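Local coordinates for StiE protein (Stigmatella aurantiaca, PDB 6ECX) that transfers, as the O-methyltransferase domain of a polyketide synthase, a methyl group from S-adenosylmethionine to an oxygen of the polyketide, probably while it rides on a carrier domain, at residues L38-F43 and E67-A72; E237-L242 and N273-L278; R77-R82 and T313-F318. All coordinates share one frame; numbering follows the deposited sequence.

Interaction 1 of 3, residues L38-F43 and E67-A72. With SAM (S-adenosylmethionine), chain B.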
loop_
_atom_site.group_PDB
_atom_site.type_symbol
_atom_site.label_atom_id
_atom_site.label_comp_id
_atom_site.label_asym_id
_atom_site.label_seq_id
_atom_site.Cartn_x
_atom_site.Cartn_y
_atom_site.Cartn_z
ATOM N N LEU A 38 4.342 -7.693 -0.090
ATOM C CA LEU A 38 3.041 -7.983 -0.684
ATOM C C LEU A 38 2.509 -6.836 -1.545
ATOM O O LEU A 38 1.317 -6.809 -1.870
ATOM C CB LEU A 38 2.032 -8.353 0.407
ATOM C CG LEU A 38 2.377 -9.643 1.167
ATOM C CD1 LEU A 38 1.362 -9.948 2.258
ATOM C CD2 LEU A 38 2.507 -10.824 0.206
ATOM N N THR A 39 3.359 -5.883 -1.904
ATOM C CA THR A 39 3.121 -4.981 -3.018
ATOM C C THR A 39 4.157 -5.295 -4.087
ATOM O O THR A 39 5.171 -5.946 -3.816
ATOM C CB THR A 39 3.255 -3.511 -2.616
ATOM O OG1 THR A 39 4.646 -3.170 -2.597
ATOM C CG2 THR A 39 2.639 -3.254 -1.243
ATOM N N TRP A 40 3.921 -4.805 -5.298
ATOM C CA TRP A 40 4.819 -5.122 -6.398
ATOM C C TRP A 40 5.027 -3.871 -7.240
ATOM O O TRP A 40 4.053 -3.232 -7.651
ATOM C CB TRP A 40 4.256 -6.309 -7.179
ATOM C CG TRP A 40 4.129 -7.512 -6.252
ATOM C CD1 TRP A 40 5.151 -8.294 -5.798
ATOM C CD2 TRP A 40 2.934 -8.018 -5.621
ATOM N NE1 TRP A 40 4.674 -9.265 -4.951
ATOM C CE2 TRP A 40 3.318 -9.119 -4.825
ATOM C CE3 TRP A 40 1.580 -7.659 -5.664
ATOM C CZ2 TRP A 40 2.400 -9.863 -4.083
ATOM C CZ3 TRP A 40 0.671 -8.401 -4.921
ATOM C CH2 TRP A 40 1.086 -9.489 -4.143
ATOM N N GLY A 41 6.301 -3.549 -7.516
ATOM C CA GLY A 41 6.747 -2.166 -7.572
ATOM C C GLY A 41 7.074 -1.407 -8.847
ATOM O O GLY A 41 6.514 -1.650 -9.917
ATOM N N VAL A 42 7.990 -0.448 -8.710
ATOM C CA VAL A 42 8.196 0.625 -9.678
ATOM C C VAL A 42 9.274 0.207 -10.675
ATOM O O VAL A 42 10.462 0.145 -10.341
ATOM C CB VAL A 42 8.559 1.940 -8.969
ATOM C CG1 VAL A 42 9.058 2.989 -9.950
ATOM C CG2 VAL A 42 7.360 2.466 -8.190
ATOM N N PHE A 43 8.857 -0.098 -11.899
ATOM C CA PHE A 43 9.767 -0.269 -13.028
ATOM C C PHE A 43 9.810 1.056 -13.779
ATOM O O PHE A 43 8.813 1.462 -14.383
ATOM C CB PHE A 43 9.309 -1.398 -13.954
ATOM C CG PHE A 43 9.772 -2.778 -13.539
ATOM C CD1 PHE A 43 9.661 -3.206 -12.232
ATOM C CD2 PHE A 43 10.289 -3.658 -14.476
ATOM C CE1 PHE A 43 10.078 -4.474 -11.858
ATOM C CE2 PHE A 43 10.699 -4.933 -14.100
ATOM C CZ PHE A 43 10.599 -5.335 -12.793
ATOM N N GLU A 67 15.623 -10.535 -7.921
ATOM C CA GLU A 67 16.248 -9.363 -7.322
ATOM C C GLU A 67 15.788 -8.077 -8.001
ATOM O O GLU A 67 15.736 -7.025 -7.352
ATOM C CB GLU A 67 17.771 -9.508 -7.368
ATOM C CG GLU A 67 18.287 -10.675 -6.518
ATOM C CD GLU A 67 19.726 -11.064 -6.831
ATOM O OE1 GLU A 67 20.336 -10.435 -7.722
ATOM O OE2 GLU A 67 20.248 -12.005 -6.187
ATOM N N ARG A 68 15.431 -8.138 -9.290
ATOM C CA ARG A 68 14.892 -6.957 -9.965
ATOM C C ARG A 68 13.548 -6.554 -9.373
ATOM O O ARG A 68 13.282 -5.364 -9.172
ATOM C CB ARG A 68 14.761 -7.213 -11.464
ATOM C CG ARG A 68 14.336 -6.007 -12.283
ATOM C CD ARG A 68 15.353 -4.874 -12.195
ATOM N NE ARG A 68 14.953 -3.730 -13.011
ATOM C CZ ARG A 68 14.299 -2.674 -12.540
ATOM N NH1 ARG A 68 13.980 -2.619 -11.252
ATOM N NH2 ARG A 68 13.967 -1.675 -13.350
ATOM N N LEU A 69 12.693 -7.535 -9.076
ATOM C CA LEU A 69 11.428 -7.228 -8.421
ATOM C C LEU A 69 11.657 -6.648 -7.024
ATOM O O LEU A 69 10.974 -5.698 -6.617
ATOM C CB LEU A 69 10.560 -8.480 -8.365
ATOM C CG LEU A 69 9.216 -8.318 -7.661
ATOM C CD1 LEU A 69 8.403 -7.199 -8.295
ATOM C CD2 LEU A 69 8.463 -9.642 -7.710
ATOM N N ALA A 70 12.627 -7.191 -6.282
ATOM C CA ALA A 70 12.923 -6.645 -4.958
ATOM C C ALA A 70 13.385 -5.196 -5.054
ATOM O O ALA A 70 12.969 -4.350 -4.253
ATOM C CB ALA A 70 13.975 -7.499 -4.251
ATOM N N VAL A 71 14.233 -4.893 -6.040
ATOM C CA VAL A 71 14.670 -3.518 -6.266
ATOM C C VAL A 71 13.469 -2.608 -6.489
ATOM O O VAL A 71 13.359 -1.531 -5.889
ATOM C CB VAL A 71 15.647 -3.463 -7.456
ATOM C CG1 VAL A 71 15.864 -2.027 -7.914
ATOM C CG2 VAL A 71 16.965 -4.116 -7.085
ATOM N N ALA A 72 12.548 -3.030 -7.360
ATOM C CA ALA A 72 11.410 -2.181 -7.695
ATOM C C ALA A 72 10.453 -2.028 -6.523
ATOM O O ALA A 72 9.705 -1.044 -6.460
ATOM C CB ALA A 72 10.665 -2.745 -8.908
HETATM N N SAM B . 0.935 -3.711 3.741
HETATM C CA SAM B . 1.479 -5.043 3.512
HETATM C C SAM B . 2.524 -5.020 2.404
HETATM O O SAM B . 2.614 -4.026 1.689
HETATM O OXT SAM B . 3.293 -5.964 2.199
HETATM C CB SAM B . 0.361 -6.011 3.165
HETATM C CG SAM B . -0.566 -5.539 2.053
HETATM S SD SAM B . -1.718 -6.862 1.598
HETATM C CE SAM B . -1.980 -6.498 -0.158
HETATM C "C5'" SAM B . -3.242 -6.371 2.442
HETATM C "C4'" SAM B . -3.156 -6.537 3.962
HETATM O "O4'" SAM B . -4.220 -5.884 4.638
HETATM C "C3'" SAM B . -3.186 -7.979 4.460
HETATM O "O3'" SAM B . -2.151 -8.077 5.423
HETATM C "C2'" SAM B . -4.528 -8.121 5.166
HETATM O "O2'" SAM B . -4.524 -9.030 6.250
HETATM C "C1'" SAM B . -4.725 -6.701 5.678
HETATM N N9 SAM B . -6.115 -6.310 5.986
HETATM C C8 SAM B . -7.184 -6.349 5.124
HETATM N N7 SAM B . -8.277 -5.871 5.773
HETATM C C5 SAM B . -7.930 -5.537 7.036
HETATM C C6 SAM B . -8.639 -5.014 8.102
HETATM N N6 SAM B . -9.939 -4.745 7.995
HETATM N N1 SAM B . -7.994 -4.761 9.303
HETATM C C2 SAM B . -6.650 -5.019 9.438
HETATM N N3 SAM B . -5.953 -5.537 8.367
HETATM C C4 SAM B . -6.571 -5.801 7.185
HETATM O O HOH W 1 13.239 -0.471 -9.757
#
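Arg68 lays its guanidinium flat on the ring of Phe43, the two planes 6° apart and Arg68 CZ almost straight above the ring centroid at 4.4 Å. This is a cation-pi stack, in which a broad delocalised cation suits an aromatic face. A bend at chi2 (62°) turns Arg68 CD out of an extended course, while CG of the same side chain touches Phe43 CZ. Arg68 NH1 donates in the guanidinium plane to a water, and that water in turn donates to Val42 O, 2.9 Å from it. Ala72, with no more than a methyl group, lets Phe43 come close: its CB lies 3.5 Å from Phe43 CE1.

The backbone supplies the second grip. Val42 N donates to Ala72 O at 2.9 Å, nearly straight at hydrogen (163°) although the donor stands above the carbonyl plane. The same oxygen takes a CA-H contact from Gly41 at 3.4 Å; glycine, with no side chain, fits where the helix carbonyl presses so near. At the other end of the interface Leu69 CD2 meets Trp40 CD1, whose ring is poorly ordered.

Further out, Thr39 O accepts from Gln73 on the same helix, and Phe43 bonds through its backbone to Glu237. These anchors lead to the cofactor, where Leu38 N donates to the carboxylate oxygen SAM OXT at 3.1 Å and Thr39 CG2 rests beside SAM O.

The loop is thus joined to helix 64-80 by one backbone hydrogen bond, a cation-pi stack and a water bridge, with Gly41 N buried and lacking a partner in the model. Such anchoring is consistent with holding Leu38 N near the carboxylate of S-adenosylmethionine, while the charge of Arg68 is probably eased by the aromatic face.

Interaction 2 of 3, residues E237-L242 and N273-L278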
loop_
_atom_site.group_PDB
_atom_site.type_symbol
_atom_site.label_atom_id
_atom_site.label_comp_id
_atom_site.label_asym_id
_atom_site.label_seq_id
_atom_site.Cartn_x
_atom_site.Cartn_y
_atom_site.Cartn_z
ATOM N N GLU A 237 4.628 3.032 -13.962
ATOM C CA GLU A 237 5.750 2.198 -13.566
ATOM C C GLU A 237 5.290 0.887 -12.954
ATOM O O GLU A 237 5.988 -0.128 -13.068
ATOM C CB GLU A 237 6.640 2.956 -12.578
ATOM C CG GLU A 237 7.371 4.144 -13.222
ATOM C CD GLU A 237 6.453 5.315 -13.539
ATOM O OE1 GLU A 237 5.449 5.498 -12.818
ATOM O OE2 GLU A 237 6.737 6.054 -14.510
ATOM N N VAL A 238 4.147 0.902 -12.273
ATOM C CA VAL A 238 3.544 -0.344 -11.817
ATOM C C VAL A 238 3.112 -1.180 -13.016
ATOM O O VAL A 238 3.361 -2.395 -13.076
ATOM C CB VAL A 238 2.378 -0.022 -10.863
ATOM C CG1 VAL A 238 1.420 -1.182 -10.773
ATOM C CG2 VAL A 238 2.929 0.314 -9.483
ATOM N N ALA A 239 2.504 -0.534 -14.013
ATOM C CA ALA A 239 2.123 -1.243 -15.237
ATOM C C ALA A 239 3.354 -1.765 -15.974
ATOM O O ALA A 239 3.315 -2.843 -16.577
ATOM C CB ALA A 239 1.295 -0.326 -16.142
ATOM N N ASN A 240 4.461 -1.012 -15.937
ATOM C CA ASN A 240 5.711 -1.518 -16.504
ATOM C C ASN A 240 6.152 -2.802 -15.811
ATOM O O ASN A 240 6.758 -3.678 -16.440
ATOM C CB ASN A 240 6.823 -0.475 -16.385
ATOM C CG ASN A 240 6.671 0.671 -17.358
ATOM O OD1 ASN A 240 5.910 0.601 -18.331
ATOM N ND2 ASN A 240 7.420 1.741 -17.109
ATOM N N CYS A 241 5.890 -2.917 -14.505
ATOM C CA CYS A 241 6.281 -4.126 -13.788
ATOM C C CYS A 241 5.478 -5.330 -14.270
ATOM O O CYS A 241 6.016 -6.437 -14.394
ATOM C CB CYS A 241 6.110 -3.923 -12.277
ATOM S SG CYS A 241 6.556 -5.365 -11.272
ATOM N N LEU A 242 4.193 -5.124 -14.566
ATOM C CA LEU A 242 3.297 -6.192 -14.989
ATOM C C LEU A 242 3.362 -6.465 -16.485
ATOM O O LEU A 242 2.723 -7.413 -16.949
ATOM C CB LEU A 242 1.856 -5.849 -14.596
ATOM C CG LEU A 242 1.667 -5.603 -13.101
ATOM C CD1 LEU A 242 0.227 -5.247 -12.788
ATOM C CD2 LEU A 242 2.096 -6.846 -12.342
ATOM N N ASN A 273 -6.520 -7.217 -15.710
ATOM C CA ASN A 273 -7.489 -6.137 -15.879
ATOM C C ASN A 273 -6.996 -4.851 -15.230
ATOM O O ASN A 273 -7.348 -3.752 -15.674
ATOM C CB ASN A 273 -8.838 -6.540 -15.292
ATOM C CG ASN A 273 -9.434 -7.737 -15.987
ATOM O OD1 ASN A 273 -9.266 -7.914 -17.194
ATOM N ND2 ASN A 273 -10.126 -8.578 -15.228
ATOM N N VAL A 274 -6.185 -4.968 -14.181
ATOM C CA VAL A 274 -5.570 -3.784 -13.600
ATOM C C VAL A 274 -4.529 -3.206 -14.554
ATOM O O VAL A 274 -4.374 -1.983 -14.653
ATOM C CB VAL A 274 -4.991 -4.127 -12.214
ATOM C CG1 VAL A 274 -4.068 -3.026 -11.709
ATOM C CG2 VAL A 274 -6.125 -4.342 -11.214
ATOM N N TYR A 275 -3.825 -4.067 -15.299
ATOM C CA TYR A 275 -2.848 -3.580 -16.273
ATOM C C TYR A 275 -3.508 -2.684 -17.316
ATOM O O TYR A 275 -3.056 -1.559 -17.561
ATOM C CB TYR A 275 -2.132 -4.749 -16.962
ATOM C CG TYR A 275 -1.158 -4.285 -18.029
ATOM C CD1 TYR A 275 0.145 -3.922 -17.693
ATOM C CD2 TYR A 275 -1.548 -4.171 -19.361
ATOM C CE1 TYR A 275 1.036 -3.476 -18.651
ATOM C CE2 TYR A 275 -0.666 -3.719 -20.330
ATOM C CZ TYR A 275 0.624 -3.378 -19.967
ATOM O OH TYR A 275 1.510 -2.934 -20.920
ATOM N N LYS A 276 -4.568 -3.182 -17.959
ATOM C CA LYS A 276 -5.305 -2.378 -18.932
ATOM C C LYS A 276 -5.821 -1.088 -18.305
ATOM O O LYS A 276 -5.659 0.005 -18.864
ATOM C CB LYS A 276 -6.464 -3.196 -19.501
ATOM C CG LYS A 276 -7.040 -2.635 -20.785
ATOM C CD LYS A 276 -7.888 -3.677 -21.501
ATOM C CE LYS A 276 -7.870 -3.462 -23.004
ATOM N NZ LYS A 276 -8.637 -4.508 -23.746
ATOM N N ALA A 277 -6.442 -1.198 -17.132
ATOM C CA ALA A 277 -7.010 -0.023 -16.489
ATOM C C ALA A 277 -5.934 1.016 -16.194
ATOM O O ALA A 277 -6.166 2.221 -16.342
ATOM C CB ALA A 277 -7.742 -0.440 -15.213
ATOM N N LEU A 278 -4.744 0.566 -15.794
ATOM C CA LEU A 278 -3.650 1.491 -15.520
ATOM C C LEU A 278 -3.132 2.131 -16.804
ATOM O O LEU A 278 -2.948 3.356 -16.866
ATOM C CB LEU A 278 -2.528 0.762 -14.781
ATOM C CG LEU A 278 -2.797 0.405 -13.312
ATOM C CD1 LEU A 278 -1.718 -0.527 -12.789
ATOM C CD2 LEU A 278 -2.874 1.668 -12.453
#
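Tyr275 reaches across to helix 235-242 and brings CD1 and CE1 of its ring against Ala239 and Leu242. A chi1 of 177° sets CG anti to the backbone N, and beyond it the ring carbons take up the contact. The first on that side, CD1, meets Leu242 CB at 4.0 Å. The next, CE1, comes within 3.1 Å of Ala239 O, which lies at the edge of the ring and near its plane, and it is also 4.0 Å from Ala239 CB. An aromatic edge carries slightly positive hydrogens, so the approach of a carbonyl oxygen there is probably mildly attractive; that oxygen is otherwise engaged, within these segments, in a weak bond from Leu242 N. At the tip, the Tyr275 hydroxyl is hydrogen-bonded to His243 ND1 and to Arg279 NE, which gives the polar end of a mostly apolar side chain two partners outside the contact.

One turn further on, Leu278 fills the other half of the interface. Its CB sits 4.2 Å from Ala239 CB, and its CD1 meets Val238 CG1 at 3.8 Å, the two branched side chains crossing obliquely. Ala239 stands between Tyr275 and Leu278, and its small methyl group lets both approach; the local axes pass 9.4 Å apart, with their directions 140° from each other.

The helices therefore run roughly antiparallel and pack beside strand 283-292, where Leu278 touches Ile283 and Val238 touches Tyr285, while Leu242 leans on Trp52. The centre of the contact is held by van der Waals packing of aliphatic groups and a ring edge, and its directional bonding is left to the phenol oxygen, which ties the far end of the ring to a histidine and an arginine beyond the two segments.

Interaction 3 of 3, residues R77-R82 and T313-F318. With SAM (S-adenosylmethionine), chain B.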
loop_
_atom_site.group_PDB
_atom_site.type_symbol
_atom_site.label_atom_id
_atom_site.label_comp_id
_atom_site.label_asym_id
_atom_site.label_seq_id
_atom_site.Cartn_x
_atom_site.Cartn_y
_atom_site.Cartn_z
ATOM N N ARG A 77 8.714 1.829 -2.037
ATOM C CA ARG A 77 8.820 2.289 -0.656
ATOM C C ARG A 77 9.572 3.619 -0.551
ATOM O O ARG A 77 9.201 4.484 0.253
ATOM C CB ARG A 77 9.533 1.236 0.186
ATOM C CG ARG A 77 8.627 0.396 1.060
ATOM C CD ARG A 77 7.941 -0.664 0.255
ATOM N NE ARG A 77 6.973 -1.422 1.046
ATOM C CZ ARG A 77 6.214 -2.386 0.541
ATOM N NH1 ARG A 77 6.325 -2.693 -0.745
ATOM N NH2 ARG A 77 5.351 -3.034 1.309
ATOM N N ARG A 78 10.664 3.773 -1.311
ATOM C CA ARG A 78 11.430 5.017 -1.279
ATOM C C ARG A 78 10.529 6.204 -1.595
ATOM O O ARG A 78 10.548 7.214 -0.886
ATOM C CB ARG A 78 12.611 4.950 -2.257
ATOM C CG ARG A 78 13.608 6.117 -2.124
ATOM C CD ARG A 78 14.731 6.024 -3.165
ATOM N NE ARG A 78 14.217 6.235 -4.518
ATOM C CZ ARG A 78 14.210 7.411 -5.139
ATOM N NH1 ARG A 78 14.703 8.484 -4.534
ATOM N NH2 ARG A 78 13.704 7.513 -6.360
ATOM N N VAL A 79 9.669 6.063 -2.604
ATOM C CA VAL A 79 8.773 7.158 -2.975
ATOM C C VAL A 79 7.674 7.348 -1.929
ATOM O O VAL A 79 7.334 8.486 -1.570
ATOM C CB VAL A 79 8.190 6.926 -4.375
ATOM C CG1 VAL A 79 7.290 8.095 -4.772
ATOM C CG2 VAL A 79 9.316 6.736 -5.391
ATOM N N LEU A 80 7.101 6.245 -1.425
ATOM C CA LEU A 80 6.094 6.325 -0.365
ATOM C C LEU A 80 6.579 7.112 0.846
ATOM O O LEU A 80 5.802 7.838 1.474
ATOM C CB LEU A 80 5.684 4.920 0.079
ATOM C CG LEU A 80 4.587 4.260 -0.751
ATOM C CD1 LEU A 80 4.631 2.732 -0.599
ATOM C CD2 LEU A 80 3.253 4.816 -0.267
ATOM N N PHE A 81 7.840 6.938 1.226
ATOM C CA PHE A 81 8.390 7.568 2.421
ATOM C C PHE A 81 9.116 8.872 2.112
ATOM O O PHE A 81 9.850 9.364 2.963
ATOM C CB PHE A 81 9.360 6.615 3.125
ATOM C CG PHE A 81 8.694 5.554 3.954
ATOM C CD1 PHE A 81 8.465 5.756 5.309
ATOM C CD2 PHE A 81 8.339 4.338 3.388
ATOM C CE1 PHE A 81 7.871 4.763 6.079
ATOM C CE2 PHE A 81 7.754 3.342 4.145
ATOM C CZ PHE A 81 7.513 3.545 5.488
ATOM N N ARG A 82 8.943 9.423 0.900
ATOM C CA ARG A 82 9.766 10.532 0.426
ATOM C C ARG A 82 9.817 11.705 1.402
ATOM O O ARG A 82 10.833 12.409 1.478
ATOM C CB ARG A 82 9.239 11.024 -0.931
ATOM C CG ARG A 82 7.790 11.556 -0.871
ATOM C CD ARG A 82 7.205 11.640 -2.292
ATOM N NE ARG A 82 5.804 12.066 -2.278
ATOM C CZ ARG A 82 4.771 11.249 -2.066
ATOM N NH1 ARG A 82 4.969 9.948 -1.851
ATOM N NH2 ARG A 82 3.534 11.729 -2.074
ATOM N N THR A 313 1.459 14.128 -8.995
ATOM C CA THR A 313 2.734 14.227 -9.699
ATOM C C THR A 313 3.057 12.902 -10.379
ATOM O O THR A 313 3.144 11.878 -9.695
ATOM C CB THR A 313 3.852 14.592 -8.741
ATOM O OG1 THR A 313 3.493 15.780 -8.032
ATOM C CG2 THR A 313 5.141 14.827 -9.518
ATOM N N PRO A 314 3.235 12.869 -11.692
ATOM C CA PRO A 314 3.719 11.638 -12.322
ATOM C C PRO A 314 5.114 11.291 -11.819
ATOM O O PRO A 314 5.988 12.154 -11.710
ATOM C CB PRO A 314 3.727 11.984 -13.818
ATOM C CG PRO A 314 2.900 13.213 -13.938
ATOM C CD PRO A 314 3.086 13.959 -12.672
ATOM N N TYR A 315 5.311 10.005 -11.512
ATOM C CA TYR A 315 6.631 9.499 -11.142
ATOM C C TYR A 315 7.724 9.957 -12.104
ATOM O O TYR A 315 8.852 10.235 -11.682
ATOM C CB TYR A 315 6.619 7.974 -11.101
ATOM C CG TYR A 315 7.975 7.388 -10.794
ATOM C CD1 TYR A 315 8.372 7.188 -9.479
ATOM C CD2 TYR A 315 8.864 7.040 -11.816
ATOM C CE1 TYR A 315 9.604 6.649 -9.178
ATOM C CE2 TYR A 315 10.110 6.501 -11.523
ATOM C CZ TYR A 315 10.469 6.310 -10.195
ATOM O OH TYR A 315 11.686 5.777 -9.867
ATOM N N ALA A 316 7.427 9.991 -13.406
ATOM C CA ALA A 316 8.432 10.415 -14.377
ATOM C C ALA A 316 8.867 11.858 -14.156
ATOM O O ALA A 316 9.938 12.250 -14.630
ATOM C CB ALA A 316 7.913 10.230 -15.809
ATOM N N GLU A 317 8.079 12.650 -13.434
ATOM C CA GLU A 317 8.448 14.025 -13.123
ATOM C C GLU A 317 8.970 14.173 -11.702
ATOM O O GLU A 317 9.143 15.299 -11.224
ATOM C CB GLU A 317 7.254 14.955 -13.359
ATOM C CG GLU A 317 6.887 15.116 -14.836
ATOM C CD GLU A 317 5.635 15.957 -15.054
ATOM O OE1 GLU A 317 5.102 16.515 -14.068
ATOM O OE2 GLU A 317 5.183 16.048 -16.217
ATOM N N PHE A 318 9.229 13.065 -11.024
ATOM C CA PHE A 318 9.595 13.065 -9.617
ATOM C C PHE A 318 11.103 12.940 -9.449
ATOM O O PHE A 318 11.759 12.167 -10.158
ATOM C CB PHE A 318 8.898 11.916 -8.904
ATOM C CG PHE A 318 9.391 11.680 -7.512
ATOM C CD1 PHE A 318 8.996 12.510 -6.474
ATOM C CD2 PHE A 318 10.231 10.608 -7.236
ATOM C CE1 PHE A 318 9.438 12.288 -5.186
ATOM C CE2 PHE A 318 10.674 10.371 -5.949
ATOM C CZ PHE A 318 10.275 11.211 -4.920
HETATM N N SAM B . 0.935 -3.711 3.741
HETATM C CA SAM B . 1.479 -5.043 3.512
HETATM C C SAM B . 2.524 -5.020 2.404
HETATM O O SAM B . 2.614 -4.026 1.689
HETATM O OXT SAM B . 3.293 -5.964 2.199
HETATM C CB SAM B . 0.361 -6.011 3.165
HETATM C CG SAM B . -0.566 -5.539 2.053
HETATM S SD SAM B . -1.718 -6.862 1.598
HETATM C CE SAM B . -1.980 -6.498 -0.158
HETATM C "C5'" SAM B . -3.242 -6.371 2.442
HETATM C "C4'" SAM B . -3.156 -6.537 3.962
HETATM O "O4'" SAM B . -4.220 -5.884 4.638
HETATM C "C3'" SAM B . -3.186 -7.979 4.460
HETATM O "O3'" SAM B . -2.151 -8.077 5.423
HETATM C "C2'" SAM B . -4.528 -8.121 5.166
HETATM O "O2'" SAM B . -4.524 -9.030 6.250
HETATM C "C1'" SAM B . -4.725 -6.701 5.678
HETATM N N9 SAM B . -6.115 -6.310 5.986
HETATM C C8 SAM B . -7.184 -6.349 5.124
HETATM N N7 SAM B . -8.277 -5.871 5.773
HETATM C C5 SAM B . -7.930 -5.537 7.036
HETATM C C6 SAM B . -8.639 -5.014 8.102
HETATM N N6 SAM B . -9.939 -4.745 7.995
HETATM N N1 SAM B . -7.994 -4.761 9.303
HETATM C C2 SAM B . -6.650 -5.019 9.438
HETATM N N3 SAM B . -5.953 -5.537 8.367
HETATM C C4 SAM B . -6.571 -5.801 7.185
#
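Phe318 and Val79 meet with Tyr315 alongside, a small apolar cluster that packs the C-terminal end of helix 64-80 against the residues following edge strand 313-314. Phe318, placed by CG anti to its backbone N (chi1 170°), has Val79 CG1 over one face, 4.2 Å above the ring plane and offset toward the rim. The other methyl, Val79 CG2, touches Phe318 CE2 at 3.9 Å and Tyr315 CE1 at 3.8 Å, so a single branched residue serves both rings; on Tyr315 it lies at the edge, in plane.

Arg82 CD meets Phe318 CE1 obliquely at 3.7 Å, on the same side of the ring plane as Val79 CG1, and the guanidinium stands almost perpendicular to the ring. That guanidinium turns back: NH1 donates to Val79 O at 2.8 Å, while Arg82 N reaches the same oxygen from its opposite face. Arg82 NH2 forms a salt bridge with Asp230.

The Tyr315 hydroxyl is hydrogen-bonded to Glu75, which also forms a salt bridge with Arg78. Arg77, on another face of the helix, sets NH2 2.9 Å from SAM O. Apolar packing alone thus joins the two segments, their polar groups being served by Glu75, Asp230 and Val79 O.

From the N terminus, the loop at 38-43 leads through helix 52-57 to helix 64-80, and interaction 1 closes a short loop of 23 residues. The same helix then starts interaction 3, whose partner, the last strand and its tail, lies 230 residues on; that long span encloses the other seven strands of the sheet and the whole of interaction 2, which closes a smaller loop between helices 235-242 and 263-280. Interaction 1 precedes both in series, and none cross. They also touch: Phe43 O probably accepts a hydrogen bond from Asn240 of interaction 2, Val42 packs on Tyr315 of interaction 3, and Glu237 lies against Tyr315. Interactions 1 and 3 share the cofactor.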